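Local coordinates for A-adding tRNA nucleotidyltransferase (Aquifex aeolicus, PDB 4WC2), which adds the terminal adenosine of the tRNA CCA end, using ATP and magnesium to extend tRNAs that already end in CC, at residues L11-V16 and S114-D119; D105-A110 and R139-V144; D149-L154 and G190-E195. All coordinates share one frame; numbering follows the deposited sequence.

Contact 1 of 3, residues L11-V16 and S114-D119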
loop_
_atom_site.group_PDB
_atom_site.type_symbol
_atom_site.label_atom_id
_atom_site.label_comp_id
_atom_site.label_asym_id
_atom_site.label_seq_id
_atom_site.Cartn_x
_atom_site.Cartn_y
_atom_site.Cartn_z
ATOM N N LEU A 11 11.746 35.480 -4.246
ATOM C CA LEU A 11 10.568 34.624 -4.287
ATOM C C LEU A 11 10.174 34.103 -2.911
ATOM O O LEU A 11 10.833 34.381 -1.907
ATOM C CB LEU A 11 10.803 33.439 -5.227
ATOM C CG LEU A 11 11.178 33.758 -6.675
ATOM C CD1 LEU A 11 11.371 32.475 -7.469
ATOM C CD2 LEU A 11 10.135 34.657 -7.332
ATOM N N ARG A 12 9.084 33.342 -2.889
ATOM C CA ARG A 12 8.602 32.682 -1.685
ATOM C C ARG A 12 8.379 31.199 -1.977
ATOM O O ARG A 12 7.607 30.847 -2.871
ATOM C CB ARG A 12 7.305 33.325 -1.189
ATOM C CG ARG A 12 7.386 34.825 -0.951
ATOM C CD ARG A 12 7.662 35.147 0.506
ATOM N NE ARG A 12 6.603 34.656 1.382
ATOM C CZ ARG A 12 6.617 34.768 2.706
ATOM N NH1 ARG A 12 7.643 35.352 3.314
ATOM N NH2 ARG A 12 5.606 34.289 3.424
ATOM N N ALA A 13 9.069 30.335 -1.239
ATOM C CA ALA A 13 8.900 28.894 -1.393
ATOM C C ALA A 13 8.266 28.302 -0.139
ATOM O O ALA A 13 8.437 28.838 0.956
ATOM C CB ALA A 13 10.235 28.228 -1.688
ATOM N N TYR A 14 7.522 27.209 -0.299
ATOM C CA TYR A 14 6.853 26.575 0.837
ATOM C C TYR A 14 6.888 25.053 0.745
ATOM O O TYR A 14 6.630 24.491 -0.313
ATOM C CB TYR A 14 5.391 27.037 0.931
ATOM C CG TYR A 14 5.186 28.539 0.923
ATOM C CD1 TYR A 14 5.103 29.257 2.111
ATOM C CD2 TYR A 14 5.061 29.237 -0.273
ATOM C CE1 TYR A 14 4.911 30.630 2.104
ATOM C CE2 TYR A 14 4.870 30.609 -0.288
ATOM C CZ TYR A 14 4.795 31.300 0.902
ATOM O OH TYR A 14 4.603 32.663 0.889
ATOM N N ILE A 15 7.204 24.386 1.850
ATOM C CA ILE A 15 6.956 22.953 1.955
ATOM C C ILE A 15 5.442 22.781 2.045
ATOM O O ILE A 15 4.767 23.562 2.715
ATOM C CB ILE A 15 7.667 22.324 3.169
ATOM C CG1 ILE A 15 9.185 22.410 2.987
ATOM C CG2 ILE A 15 7.240 20.874 3.357
ATOM C CD1 ILE A 15 9.977 21.839 4.145
ATOM N N VAL A 16 4.904 21.782 1.355
ATOM C CA VAL A 16 3.467 21.734 1.116
ATOM C C VAL A 16 2.891 20.319 1.159
ATOM O O VAL A 16 3.546 19.355 0.758
ATOM C CB VAL A 16 3.141 22.398 -0.257
ATOM C CG1 VAL A 16 2.062 21.645 -1.015
ATOM C CG2 VAL A 16 2.756 23.853 -0.064
ATOM N N SER A 114 6.630 27.481 5.721
ATOM C CA SER A 114 7.474 28.409 4.974
ATOM C C SER A 114 8.970 28.148 5.135
ATOM O O SER A 114 9.492 28.121 6.250
ATOM C CB SER A 114 7.171 29.844 5.396
ATOM O OG SER A 114 8.129 30.735 4.855
ATOM N N VAL A 115 9.649 27.959 4.008
ATOM C CA VAL A 115 11.104 27.833 3.987
ATOM C C VAL A 115 11.764 29.172 3.658
ATOM O O VAL A 115 12.978 29.245 3.486
ATOM C CB VAL A 115 11.577 26.770 2.973
ATOM C CG1 VAL A 115 11.290 25.370 3.490
ATOM C CG2 VAL A 115 10.924 26.990 1.628
ATOM N N ASN A 116 10.958 30.224 3.541
ATOM C CA ASN A 116 11.482 31.573 3.347
ATOM C C ASN A 116 12.169 32.071 4.618
ATOM O O ASN A 116 11.693 31.812 5.714
ATOM C CB ASN A 116 10.362 32.530 2.944
ATOM C CG ASN A 116 9.495 31.978 1.833
ATOM O OD1 ASN A 116 9.994 31.404 0.865
ATOM N ND2 ASN A 116 8.186 32.143 1.971
ATOM N N LEU A 117 13.270 32.806 4.470
ATOM C CA LEU A 117 14.151 33.120 5.602
ATOM C C LEU A 117 13.550 33.988 6.712
ATOM O O LEU A 117 13.858 33.782 7.885
ATOM C CB LEU A 117 15.427 33.794 5.093
ATOM C CG LEU A 117 16.412 32.873 4.370
ATOM C CD1 LEU A 117 17.684 33.613 4.010
ATOM C CD2 LEU A 117 16.722 31.660 5.225
ATOM N N GLU A 118 12.717 34.960 6.356
ATOM C CA GLU A 118 12.169 35.876 7.358
ATOM C C GLU A 118 11.203 35.178 8.321
ATOM O O GLU A 118 11.329 35.303 9.539
ATOM C CB GLU A 118 11.473 37.066 6.680
ATOM C CG GLU A 118 10.498 36.709 5.561
ATOM C CD GLU A 118 11.182 36.487 4.225
ATOM O OE1 GLU A 118 12.426 36.379 4.200
ATOM O OE2 GLU A 118 10.476 36.427 3.196
ATOM N N ASP A 119 10.239 34.456 7.763
ATOM C CA ASP A 119 9.214 33.763 8.539
ATOM C C ASP A 119 9.548 32.291 8.811
ATOM O O ASP A 119 8.692 31.546 9.280
ATOM C CB ASP A 119 7.852 33.880 7.848
ATOM C CG ASP A 119 7.839 33.275 6.463
ATOM O OD1 ASP A 119 8.917 33.161 5.843
ATOM O OD2 ASP A 119 6.739 32.919 5.991
#
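R12 sends its guanidinium across to two acids of segment S114-D119. NH1 gives a hydrogen bond to E118 OE2 at 3.0 Å; the oxygen lies close to the guanidinium plane and is met on its anti side, tilted from the carboxylate plane. NH2 makes a second, weaker bond to D119 OD2 at 3.1 Å, completing a salt-bridge network. N116 sets its amide nitrogen ND2 over one face of the guanidinium, offset toward the rim. The other branch of that amide turns to the main chain: A13 N donates in the carbonyl plane to a lone pair of N116 OD1. Farther along, A13 CB meets V115 CG2 at 3.6 Å, and I15 CG1 touches V115 CG1, the two side chains crossing at about a right angle. Strand 12-16 is an inner strand of the mixed sheet of the nucleotidyltransferase head, with 31-37 on one side and 112-114 on the other. Y14 and S114 form an antiparallel non-hydrogen-bonded pair at the end of strand 112-114, where the chain leaves the sheet, and a weak bond from V115 N to A13 O follows. Behind the charged cluster lie bonds within each segment. R12 is bent at chi2 and chi3 (-61°), which brings NE back to Y14 OH at 2.9 Å. S114 OG donates to D119 OD1 at 2.7 Å from above the carboxylate plane and accepts from N116 N at 3.2 Å, an ST turn. An alanine in place of R12 would probably leave E118 without its cationic mate and D119 OD2 without the weak bond from NH2, while OD1 keeps S114 OG.

Contact 2 of 3, residues D105-A110 and R139-V144. With APC (diphosphomethylphosphonic acid adenosyl ester), chain C.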
loop_
_atom_site.group_PDB
_atom_site.type_symbol
_atom_site.label_atom_id
_atom_site.label_comp_id
_atom_site.label_asym_id
_atom_site.label_seq_id
_atom_site.Cartn_x
_atom_site.Cartn_y
_atom_site.Cartn_z
ATOM N N ASP A 105 -7.213 18.117 -1.517
ATOM C CA ASP A 105 -8.303 17.240 -1.093
ATOM C C ASP A 105 -8.816 17.540 0.313
ATOM O O ASP A 105 -9.962 17.948 0.485
ATOM C CB ASP A 105 -7.871 15.771 -1.181
ATOM C CG ASP A 105 -6.494 15.530 -0.595
ATOM O OD1 ASP A 105 -5.973 16.436 0.093
ATOM O OD2 ASP A 105 -5.937 14.433 -0.816
ATOM N N PHE A 106 -7.973 17.332 1.316
ATOM C CA PHE A 106 -8.410 17.455 2.701
ATOM C C PHE A 106 -7.575 18.464 3.488
ATOM O O PHE A 106 -6.404 18.697 3.180
ATOM C CB PHE A 106 -8.372 16.084 3.375
ATOM C CG PHE A 106 -8.880 14.976 2.500
ATOM C CD1 PHE A 106 -10.212 14.927 2.125
ATOM C CD2 PHE A 106 -8.025 13.988 2.045
ATOM C CE1 PHE A 106 -10.682 13.911 1.313
ATOM C CE2 PHE A 106 -8.488 12.970 1.233
ATOM C CZ PHE A 106 -9.818 12.934 0.866
ATOM N N THR A 107 -8.199 19.052 4.505
ATOM C CA THR A 107 -7.597 20.126 5.291
ATOM C C THR A 107 -6.236 19.754 5.878
ATOM O O THR A 107 -5.323 20.576 5.908
ATOM C CB THR A 107 -8.527 20.556 6.443
ATOM O OG1 THR A 107 -8.813 19.427 7.282
ATOM C CG2 THR A 107 -9.822 21.122 5.895
ATOM N N ILE A 108 -6.106 18.516 6.344
ATOM C CA ILE A 108 -4.848 18.049 6.913
ATOM C C ILE A 108 -3.768 17.934 5.842
ATOM O O ILE A 108 -2.577 17.941 6.149
ATOM C CB ILE A 108 -5.013 16.693 7.627
ATOM C CG1 ILE A 108 -5.578 15.641 6.672
ATOM C CG2 ILE A 108 -5.906 16.843 8.847
ATOM C CD1 ILE A 108 -5.574 14.243 7.246
ATOM N N ASN A 109 -4.185 17.835 4.583
ATOM C CA ASN A 109 -3.246 17.840 3.466
ATOM C C ASN A 109 -3.039 19.234 2.884
ATOM O O ASN A 109 -2.207 19.429 1.999
ATOM C CB ASN A 109 -3.723 16.891 2.364
ATOM C CG ASN A 109 -3.634 15.437 2.769
ATOM O OD1 ASN A 109 -2.903 15.081 3.694
ATOM N ND2 ASN A 109 -4.374 14.581 2.070
ATOM N N ALA A 110 -3.795 20.202 3.391
ATOM C CA ALA A 110 -3.863 21.524 2.772
ATOM C C ALA A 110 -2.928 22.560 3.394
ATOM O O ALA A 110 -2.964 23.729 3.013
ATOM C CB ALA A 110 -5.293 22.037 2.815
ATOM N N ARG A 139 -11.625 16.033 6.464
ATOM C CA ARG A 139 -12.581 17.034 6.002
ATOM C C ARG A 139 -12.214 17.641 4.646
ATOM O O ARG A 139 -11.088 18.092 4.444
ATOM C CB ARG A 139 -12.705 18.143 7.048
ATOM C CG ARG A 139 -13.663 19.252 6.668
ATOM C CD ARG A 139 -13.606 20.381 7.682
ATOM N NE ARG A 139 -13.721 19.889 9.051
ATOM C CZ ARG A 139 -14.873 19.739 9.696
ATOM N NH1 ARG A 139 -16.017 20.043 9.098
ATOM N NH2 ARG A 139 -14.880 19.283 10.940
ATOM N N VAL A 140 -13.169 17.650 3.722
ATOM C CA VAL A 140 -12.959 18.255 2.409
ATOM C C VAL A 140 -13.030 19.779 2.489
ATOM O O VAL A 140 -13.619 20.335 3.418
ATOM C CB VAL A 140 -13.986 17.748 1.374
ATOM C CG1 VAL A 140 -13.778 16.265 1.099
ATOM C CG2 VAL A 140 -15.402 18.018 1.849
ATOM N N LEU A 141 -12.421 20.447 1.516
ATOM C CA LEU A 141 -12.381 21.905 1.500
ATOM C C LEU A 141 -13.679 22.526 0.977
ATOM O O LEU A 141 -14.065 23.612 1.404
ATOM C CB LEU A 141 -11.194 22.390 0.666
ATOM C CG LEU A 141 -9.815 21.950 1.165
ATOM C CD1 LEU A 141 -8.724 22.382 0.213
ATOM C CD2 LEU A 141 -9.551 22.517 2.535
ATOM N N HIS A 142 -14.346 21.841 0.051
ATOM C CA HIS A 142 -15.561 22.368 -0.571
ATOM C C HIS A 142 -16.548 21.243 -0.887
ATOM O O HIS A 142 -16.140 20.096 -1.059
ATOM C CB HIS A 142 -15.209 23.150 -1.840
ATOM C CG HIS A 142 -14.225 22.453 -2.725
ATOM N ND1 HIS A 142 -12.862 22.621 -2.596
ATOM C CD2 HIS A 142 -14.403 21.581 -3.743
ATOM C CE1 HIS A 142 -12.245 21.884 -3.504
ATOM N NE2 HIS A 142 -13.156 21.243 -4.211
ATOM N N PRO A 143 -17.854 21.568 -0.956
ATOM C CA PRO A 143 -18.910 20.568 -1.178
ATOM C C PRO A 143 -18.748 19.727 -2.449
ATOM O O PRO A 143 -19.194 18.578 -2.473
ATOM C CB PRO A 143 -20.177 21.421 -1.268
ATOM C CG PRO A 143 -19.868 22.627 -0.466
ATOM C CD PRO A 143 -18.418 22.906 -0.696
ATOM N N VAL A 144 -18.119 20.284 -3.481
ATOM C CA VAL A 144 -17.999 19.594 -4.764
ATOM C C VAL A 144 -16.701 18.790 -4.865
ATOM O O VAL A 144 -16.372 18.265 -5.928
ATOM C CB VAL A 144 -18.084 20.581 -5.951
ATOM C CG1 VAL A 144 -19.361 21.388 -5.871
ATOM C CG2 VAL A 144 -16.887 21.504 -5.971
HETATM P PG APC C . 1.180 9.363 -0.279
HETATM O O1G APC C . 2.614 9.842 -0.280
HETATM O O2G APC C . 0.717 9.116 -1.730
HETATM O O3G APC C . 1.086 8.039 0.525
HETATM P PB APC C . 0.148 11.937 -0.114
HETATM O O1B APC C . -0.865 12.696 0.743
HETATM O O2B APC C . 1.509 12.615 -0.000
HETATM O O3B APC C . 0.249 10.468 0.395
HETATM P PA APC C . 0.764 12.543 -3.044
HETATM O O1A APC C . 2.202 12.087 -2.634
HETATM O O2A APC C . 0.436 11.947 -4.486
HETATM C C3A APC C . -0.466 11.920 -1.864
HETATM O "O5'" APC C . 0.700 14.137 -3.139
HETATM C "C5'" APC C . 0.491 14.869 -1.995
HETATM C "C4'" APC C . -0.262 16.111 -2.338
HETATM O "O4'" APC C . -0.896 15.942 -3.462
HETATM C "C3'" APC C . -1.352 16.464 -1.169
HETATM O "O3'" APC C . -1.343 17.956 -0.885
HETATM C "C2'" APC C . -2.437 16.127 -1.577
HETATM O "O2'" APC C . -3.521 17.106 -1.101
HETATM C "C1'" APC C . -2.312 16.195 -3.179
HETATM N N9 APC C . -3.078 15.285 -3.750
HETATM C C8 APC C . -2.887 13.972 -4.090
HETATM N N7 APC C . -4.040 13.584 -4.651
HETATM C C5 APC C . -4.904 14.652 -4.650
HETATM C C6 APC C . -6.220 14.851 -5.094
HETATM N N6 APC C . -6.995 13.811 -5.711
HETATM N N1 APC C . -6.897 15.986 -4.999
HETATM C C2 APC C . -6.241 17.047 -4.419
HETATM N N3 APC C . -4.938 16.898 -3.964
HETATM C C4 APC C . -4.291 15.716 -4.087
#
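The F106 ring turns its edge to segment R139-V144: CE1 meets V140 CG1 at 3.9 Å, and the carbonyl oxygen R139 O also lies near the ring plane. Over the centre of one face sits D105 CB, 3.6 Å above the plane; A156 and F159 of helix 151-163 also pack on F106. The D105 carboxylate is the second flat group. F106 N reaches OD1 from above its plane, N109 ND2 reaches the same oxygen at 3.1 Å from the same face, and the ribose hydroxyl O2' of APC donates to OD1 at 2.8 Å. With chi1 at 46°, D105 CG stands between its own N and carbonyl carbon, which turns the carboxylate back toward F106 N. OD2 is engaged by R155 in a salt bridge. Across the contact the backbones are joined by T107 N, which donates to R139 O at 3.0 Å almost in line with the carbonyl bond (169° at the oxygen). T107 then splits its side chain: CG2 packs on L141 CD2 at 3.6 Å, while OG1 turns to D132, which also pairs with R139 NE. A110 CB approaches L141 CD2 more loosely, and F127 packs against T107, A110 and L141. On the ligand side, N109 O is a weak acceptor for APC O3'. D105 closes the sequence R103-R104-D105, the RRD motif of class II CCA-adding enzymes, and its grip on O2' is the ribose recognition expected of that motif, consistent with a preference for ribonucleotides.

Contact 3 of 3, residues D149-L154 and G190-E195. With APC (diphosphomethylphosphonic acid adenosyl ester), chain C; nucleotides of chain B.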
loop_
_atom_site.group_PDB
_atom_site.type_symbol
_atom_site.label_atom_id
_atom_site.label_comp_id
_atom_site.label_asym_id
_atom_site.label_seq_id
_atom_site.Cartn_x
_atom_site.Cartn_y
_atom_site.Cartn_z
ATOM N N ASP A 149 -13.063 15.173 -8.012
ATOM C CA ASP A 149 -12.160 14.039 -8.147
ATOM C C ASP A 149 -12.669 12.841 -7.346
ATOM O O ASP A 149 -12.309 12.676 -6.180
ATOM C CB ASP A 149 -10.748 14.422 -7.695
ATOM C CG ASP A 149 -9.686 13.485 -8.241
ATOM O OD1 ASP A 149 -10.044 12.394 -8.732
ATOM O OD2 ASP A 149 -8.490 13.842 -8.179
ATOM N N PRO A 150 -13.514 12.005 -7.970
ATOM C CA PRO A 150 -14.098 10.821 -7.324
ATOM C C PRO A 150 -13.057 9.891 -6.699
ATOM O O PRO A 150 -13.381 9.157 -5.767
ATOM C CB PRO A 150 -14.828 10.124 -8.474
ATOM C CG PRO A 150 -15.183 11.233 -9.399
ATOM C CD PRO A 150 -14.029 12.194 -9.338
ATOM N N VAL A 151 -11.824 9.934 -7.196
ATOM C CA VAL A 151 -10.737 9.139 -6.632
ATOM C C VAL A 151 -10.571 9.435 -5.142
ATOM O O VAL A 151 -10.264 8.542 -4.347
ATOM C CB VAL A 151 -9.408 9.407 -7.367
ATOM C CG1 VAL A 151 -8.291 8.548 -6.798
ATOM C CG2 VAL A 151 -9.570 9.148 -8.858
ATOM N N ARG A 152 -10.807 10.693 -4.773
ATOM C CA ARG A 152 -10.706 11.132 -3.386
ATOM C C ARG A 152 -11.581 10.294 -2.458
ATOM O O ARG A 152 -11.227 10.089 -1.295
ATOM C CB ARG A 152 -11.078 12.612 -3.263
ATOM C CG ARG A 152 -10.129 13.554 -3.994
ATOM C CD ARG A 152 -10.604 14.992 -3.909
ATOM N NE ARG A 152 -9.828 15.878 -4.775
ATOM C CZ ARG A 152 -10.107 17.162 -4.978
ATOM N NH1 ARG A 152 -11.150 17.723 -4.379
ATOM N NH2 ARG A 152 -9.343 17.888 -5.786
ATOM N N ILE A 153 -12.705 9.803 -2.982
ATOM C CA ILE A 153 -13.590 8.922 -2.219
ATOM C C ILE A 153 -12.790 7.799 -1.580
ATOM O O ILE A 153 -12.935 7.522 -0.389
ATOM C CB ILE A 153 -14.702 8.306 -3.094
ATOM C CG1 ILE A 153 -15.644 9.391 -3.619
ATOM C CG2 ILE A 153 -15.489 7.263 -2.310
ATOM C CD1 ILE A 153 -16.692 8.865 -4.574
ATOM N N LEU A 154 -11.929 7.171 -2.375
ATOM C CA LEU A 154 -11.047 6.143 -1.849
ATOM C C LEU A 154 -10.031 6.766 -0.902
ATOM O O LEU A 154 -9.879 6.316 0.239
ATOM C CB LEU A 154 -10.337 5.399 -2.982
ATOM C CG LEU A 154 -11.233 4.592 -3.924
ATOM C CD1 LEU A 154 -10.399 3.675 -4.800
ATOM C CD2 LEU A 154 -12.261 3.795 -3.143
ATOM N N GLY A 190 -7.622 3.794 -14.112
ATOM C CA GLY A 190 -6.237 3.788 -13.679
ATOM C C GLY A 190 -5.979 4.424 -12.328
ATOM O O GLY A 190 -5.257 3.865 -11.503
ATOM N N ARG A 191 -6.562 5.597 -12.102
ATOM C CA ARG A 191 -6.364 6.320 -10.851
ATOM C C ARG A 191 -6.986 5.574 -9.670
ATOM O O ARG A 191 -6.409 5.525 -8.582
ATOM C CB ARG A 191 -6.947 7.731 -10.956
ATOM C CG ARG A 191 -6.309 8.582 -12.046
ATOM C CD ARG A 191 -6.923 9.972 -12.101
ATOM N NE ARG A 191 -6.744 10.700 -10.847
ATOM C CZ ARG A 191 -7.176 11.938 -10.632
ATOM N NH1 ARG A 191 -7.815 12.597 -11.589
ATOM N NH2 ARG A 191 -6.968 12.518 -9.459
ATOM N N LEU A 192 -8.159 4.990 -9.895
ATOM C CA LEU A 192 -8.834 4.199 -8.870
ATOM C C LEU A 192 -8.023 2.960 -8.512
ATOM O O LEU A 192 -7.751 2.700 -7.334
ATOM C CB LEU A 192 -10.228 3.790 -9.341
ATOM C CG LEU A 192 -11.209 4.931 -9.609
ATOM C CD1 LEU A 192 -12.526 4.380 -10.122
ATOM C CD2 LEU A 192 -11.423 5.757 -8.352
ATOM N N ILE A 193 -7.645 2.200 -9.535
ATOM C CA ILE A 193 -6.835 1.001 -9.344
ATOM C C ILE A 193 -5.541 1.348 -8.611
ATOM O O ILE A 193 -5.133 0.637 -7.694
ATOM C CB ILE A 193 -6.516 0.309 -10.696
ATOM C CG1 ILE A 193 -7.541 -0.789 -10.992
ATOM C CG2 ILE A 193 -5.130 -0.312 -10.683
ATOM C CD1 ILE A 193 -8.969 -0.303 -11.098
ATOM N N ASN A 194 -4.921 2.460 -8.995
ATOM C CA ASN A 194 -3.688 2.911 -8.365
ATOM C C ASN A 194 -3.904 3.271 -6.898
ATOM O O ASN A 194 -3.051 2.999 -6.049
ATOM C CB ASN A 194 -3.111 4.108 -9.122
ATOM C CG ASN A 194 -1.698 4.445 -8.692
ATOM O OD1 ASN A 194 -1.478 5.370 -7.908
ATOM N ND2 ASN A 194 -0.728 3.695 -9.206
ATOM N N GLU A 195 -5.047 3.882 -6.604
ATOM C CA GLU A 195 -5.396 4.214 -5.228
ATOM C C GLU A 195 -5.555 2.943 -4.395
ATOM O O GLU A 195 -5.113 2.882 -3.248
ATOM C CB GLU A 195 -6.680 5.043 -5.176
ATOM C CG GLU A 195 -6.535 6.347 -4.414
ATOM C CD GLU A 195 -5.966 6.153 -3.021
ATOM O OE1 GLU A 195 -5.027 6.893 -2.656
ATOM O OE2 GLU A 195 -6.459 5.268 -2.288
HETATM P PG APC C . 1.180 9.363 -0.279
HETATM O O1G APC C . 2.614 9.842 -0.280
HETATM O O2G APC C . 0.717 9.116 -1.730
HETATM O O3G APC C . 1.086 8.039 0.525
HETATM P PB APC C . 0.148 11.937 -0.114
HETATM O O1B APC C . -0.865 12.696 0.743
HETATM O O2B APC C . 1.509 12.615 -0.000
HETATM O O3B APC C . 0.249 10.468 0.395
HETATM P PA APC C . 0.764 12.543 -3.044
HETATM O O1A APC C . 2.202 12.087 -2.634
HETATM O O2A APC C . 0.436 11.947 -4.486
HETATM C C3A APC C . -0.466 11.920 -1.864
HETATM O "O5'" APC C . 0.700 14.137 -3.139
HETATM C "C5'" APC C . 0.491 14.869 -1.995
HETATM C "C4'" APC C . -0.262 16.111 -2.338
HETATM O "O4'" APC C . -0.896 15.942 -3.462
HETATM C "C3'" APC C . -1.352 16.464 -1.169
HETATM O "O3'" APC C . -1.343 17.956 -0.885
HETATM C "C2'" APC C . -2.437 16.127 -1.577
HETATM O "O2'" APC C . -3.521 17.106 -1.101
HETATM C "C1'" APC C . -2.312 16.195 -3.179
HETATM N N9 APC C . -3.078 15.285 -3.750
HETATM C C8 APC C . -2.887 13.972 -4.090
HETATM N N7 APC C . -4.040 13.584 -4.651
HETATM C C5 APC C . -4.904 14.652 -4.650
HETATM C C6 APC C . -6.220 14.851 -5.094
HETATM N N6 APC C . -6.995 13.811 -5.711
HETATM N N1 APC C . -6.897 15.986 -4.999
HETATM C C2 APC C . -6.241 17.047 -4.419
HETATM N N3 APC C . -4.938 16.898 -3.964
HETATM C C4 APC C . -4.291 15.716 -4.087
ATOM P P A B 73 -3.125 3.897 -15.617
ATOM O OP1 A B 73 -3.979 2.708 -15.371
ATOM O OP2 A B 73 -3.560 4.921 -16.602
ATOM O "O5'" A B 73 -2.832 4.636 -14.231
ATOM C "C5'" A B 73 -2.393 5.992 -14.183
ATOM C "C4'" A B 73 -1.686 6.291 -12.881
ATOM O "O4'" A B 73 -0.402 5.610 -12.846
ATOM C "C3'" A B 73 -1.321 7.740 -12.602
ATOM O "O3'" A B 73 -2.410 8.542 -12.174
ATOM C "C2'" A B 73 -0.229 7.593 -11.551
ATOM O "O2'" A B 73 -0.789 7.280 -10.284
ATOM C "C1'" A B 73 0.512 6.362 -12.067
ATOM N N9 A B 73 1.675 6.745 -12.893
ATOM C C8 A B 73 1.756 6.962 -14.246
ATOM N N7 A B 73 2.949 7.308 -14.665
ATOM C C5 A B 73 3.706 7.341 -13.503
ATOM C C6 A B 73 5.057 7.644 -13.263
ATOM N N6 A B 73 5.922 7.985 -14.221
ATOM N N1 A B 73 5.497 7.583 -11.987
ATOM C C2 A B 73 4.629 7.243 -11.025
ATOM N N3 A B 73 3.339 6.933 -11.127
ATOM C C4 A B 73 2.933 7.004 -12.406
#
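D149 OD2 is gripped from two sides of the pocket: R191 NH2 forms a salt bridge to it, and the amino group N6 of APC donates a weak hydrogen bond at 2.9 Å. The R191 contact is modelled too short for its exact length to be trusted. Carboxylate and guanidinium planes stand 67° apart. V151 CG2 lies over a face of the R191 guanidinium near its rim, while APC N6 sits at its edge. R191 reaches this spot by a bend at chi3 (61°), its CB packing on V151 CG2 at 3.6 Å. D149 OD1 also caps the start of helix 151-163 through a weak bond from V151 N. Beside it R152, extended from CG to NE, offers NE to APC N1 at 2.9 Å and NH2 to the same nitrogen, both bonds weak and oblique to the guanidinium; its NH1 is tied to S145 OG. Deeper between the two helices, V151 CG1 touches E195 CG at 3.7 Å and V151 CG2 meets L192 CD2 at 3.9 Å, with L154 CD1 against L192 beyond. The carboxylate of E195 is held by R158. D149 and R152 fit the EDxxR motif of class II enzymes, in which protein side chains read the Watson-Crick edge of the incoming base. An acceptor facing N6 and donors facing N1 suit adenine, yet would probably also suit the amino group and N3 of cytosine, consistent with the very weak CMP incorporation.

How the contacts relate
Contact 1 lies far out in the head, its centre about 31 Å from that of the chain, and is only partly buried; contacts 2 and 3 are buried and nearer that centre. Contact 1 joins an inner strand to the loop beyond its neighbour through a salt-bridge network at a partly exposed edge, beside backbone and apolar contacts. Contact 2 joins two loops by a backbone bond and apolar packing; contact 3 sets the start of helix 151-163 against helix 189-200 by apolar packing and a D149-R191 salt bridge. Contacts 2 and 3, centres about 15 Å apart, touch, F106 packing on the R152 carbonyl oxygen and D105 on its side chain. Both meet APC, 105-110 at the ribose and 149-154 at the adenine.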